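Local coordinates for bifunctional protein PutA (Bdellovibrio bacteriovorus, PDB 5UR2) that oxidises proline to glutamate in two steps, pairing an FAD-dependent proline dehydrogenase with an NAD-dependent glutamate semialdehyde dehydrogenase in one chain, at the interface of chains A and B. Coordinates in Å, arbitrary orientation; residue numbers count along the deposited sequence, not the author numbering. Chains: chain A/B, Bifunctional protein PutA.

The interface of chains A and B. Residues chain A 919, 925-929, 941; chain B 969-971.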
loop_
_atom_site.group_PDB
_atom_site.type_symbol
_atom_site.label_atom_id
_atom_site.label_comp_id
_atom_site.label_asym_id
_atom_site.label_seq_id
_atom_site.Cartn_x
_atom_site.Cartn_y
_atom_site.Cartn_z
ATOM N N LYS A 919 -3.171 23.611 -6.724
ATOM C CA LYS A 919 -3.108 22.190 -6.396
ATOM C C LYS A 919 -3.171 21.322 -7.648
ATOM O O LYS A 919 -2.424 20.343 -7.774
ATOM C CB LYS A 919 -4.247 21.823 -5.439
ATOM C CG LYS A 919 -4.042 22.195 -3.990
ATOM C CD LYS A 919 -5.338 21.909 -3.220
ATOM C CE LYS A 919 -5.209 22.251 -1.750
ATOM N NZ LYS A 919 -6.532 22.216 -1.047
ATOM N N GLY A 925 6.584 17.830 -6.773
ATOM C CA GLY A 925 6.351 16.678 -5.919
ATOM C C GLY A 925 5.916 17.033 -4.509
ATOM O O GLY A 925 5.202 16.254 -3.865
ATOM N N ASN A 926 6.304 18.214 -4.016
ATOM C CA ASN A 926 5.883 18.700 -2.699
ATOM C C ASN A 926 5.304 20.096 -2.875
ATOM O O ASN A 926 6.053 21.059 -3.094
ATOM C CB ASN A 926 7.041 18.718 -1.719
ATOM C CG ASN A 926 7.356 17.350 -1.172
ATOM O OD1 ASN A 926 8.073 16.572 -1.801
ATOM N ND2 ASN A 926 6.826 17.046 0.014
ATOM N N LEU A 927 3.977 20.187 -2.781
ATOM C CA LEU A 927 3.209 21.407 -2.968
ATOM C C LEU A 927 2.750 21.906 -1.607
ATOM O O LEU A 927 2.212 21.123 -0.816
ATOM C CB LEU A 927 2.011 21.148 -3.880
ATOM C CG LEU A 927 1.194 22.311 -4.428
ATOM C CD1 LEU A 927 0.736 21.997 -5.852
ATOM C CD2 LEU A 927 -0.026 22.464 -3.560
ATOM N N TYR A 928 2.956 23.207 -1.344
ATOM C CA TYR A 928 2.597 23.852 -0.083
ATOM C C TYR A 928 1.641 25.008 -0.342
ATOM O O TYR A 928 1.819 25.775 -1.292
ATOM C CB TYR A 928 3.844 24.379 0.655
ATOM C CG TYR A 928 4.799 23.273 1.027
ATOM C CD1 TYR A 928 4.653 22.569 2.225
ATOM C CD2 TYR A 928 5.803 22.880 0.149
ATOM C CE1 TYR A 928 5.507 21.541 2.543
ATOM C CE2 TYR A 928 6.667 21.838 0.465
ATOM C CZ TYR A 928 6.515 21.174 1.654
ATOM O OH TYR A 928 7.377 20.149 1.964
ATOM N N VAL A 929 0.634 25.144 0.514
ATOM C CA VAL A 929 -0.321 26.250 0.445
ATOM C C VAL A 929 -0.210 27.047 1.745
ATOM O O VAL A 929 -0.446 26.509 2.835
ATOM C CB VAL A 929 -1.763 25.760 0.230
ATOM C CG1 VAL A 929 -2.723 26.955 0.204
ATOM C CG2 VAL A 929 -1.884 24.931 -1.054
ATOM N N HIS A 941 5.498 15.069 5.384
ATOM C CA HIS A 941 5.677 15.596 4.030
ATOM C C HIS A 941 6.665 14.731 3.258
ATOM O O HIS A 941 7.800 15.147 3.012
ATOM C CB HIS A 941 6.175 17.052 4.058
ATOM C CG HIS A 941 5.712 17.866 5.234
ATOM N ND1 HIS A 941 6.538 18.190 6.292
ATOM C CD2 HIS A 941 4.515 18.456 5.499
ATOM C CE1 HIS A 941 5.874 18.939 7.159
ATOM N NE2 HIS A 941 4.642 19.111 6.705
ATOM N N CYS B 969 2.948 15.002 -2.681
ATOM C CA CYS B 969 2.429 15.443 -1.392
ATOM C C CYS B 969 1.890 16.864 -1.535
ATOM O O CYS B 969 2.539 17.717 -2.155
ATOM C CB CYS B 969 3.511 15.396 -0.300
ATOM S SG CYS B 969 2.864 15.759 1.356
ATOM N N VAL B 970 0.687 17.097 -1.010
ATOM C CA VAL B 970 0.055 18.417 -0.972
ATOM C C VAL B 970 -0.131 18.799 0.492
ATOM O O VAL B 970 -0.789 18.078 1.254
ATOM C CB VAL B 970 -1.299 18.438 -1.712
ATOM C CG1 VAL B 970 -1.951 19.800 -1.559
ATOM C CG2 VAL B 970 -1.134 18.091 -3.204
ATOM N N THR B 971 0.440 19.924 0.889
ATOM C CA THR B 971 0.434 20.338 2.280
ATOM C C THR B 971 -0.173 21.726 2.344
ATOM O O THR B 971 0.265 22.626 1.624
ATOM C CB THR B 971 1.858 20.298 2.862
ATOM O OG1 THR B 971 2.372 18.968 2.737
ATOM C CG2 THR B 971 1.887 20.704 4.324
HETATM O O HOH W 1 4.268 18.909 0.460
#
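A:Leu927 and B:Val970 pair in register as parallel strands, A:926-929 against B:965-973, and backbone N-H to O bonds given alternately by the two chains (B:Cys969 to A:Gly925, A:Leu927 to B:Cys969, B:Thr971 to A:Leu927, A:Val929 to B:Thr971) join them into one sheet, the bond from A:Leu927 N to B:Cys969 O being 2.9 Å long and straight, 179° at the hydrogen.

Side chains alternate between the two faces of this joint sheet. On one, A:Leu927 and B:Val970 run alongside each other in the same direction. CG1 of B:Val970, set anti to its backbone N (chi1 176°), touches A:Leu927 CD2 at 3.8 Å. The extended chain of A:Lys919, from helix 912-921, comes in roughly perpendicular to the valine; CG and CE, rather than the terminal amine, make its apolar contacts with the same methyl, CG lying 4.0 Å from B:Val970 CG1.

On the opposite face B:Thr971 runs alongside A:Tyr928, whose ring atom CD1 meets B:Thr971 CB at 3.7 Å. A:His941 comes across the threonine, its CD2 3.7 Å from the methyl CG2 of B:Thr971. B:Cys969 SG meets the histidine backbone, 3.9 Å from A:His941 CA.

A water lies over one face of the tyrosine ring, near the ring's periphery, and links the chains through B:Thr971 OG1, A:Asn926 ND2 and A:Leu927 O. The two-fold repeats this junction with the chains exchanged, in keeping with the dimeric assembly of aldehyde dehydrogenase relatives. The centre of the contact lies about 13 Å from A:Cys780, the catalytic nucleophile of the aldehyde dehydrogenase, though the structure alone does not show an influence on catalysis. At B:Thr971, chi1 of -58° sets OG1 beside the backbone N, and that hydroxyl OG1 reaches the water oxygen at 3.0 Å.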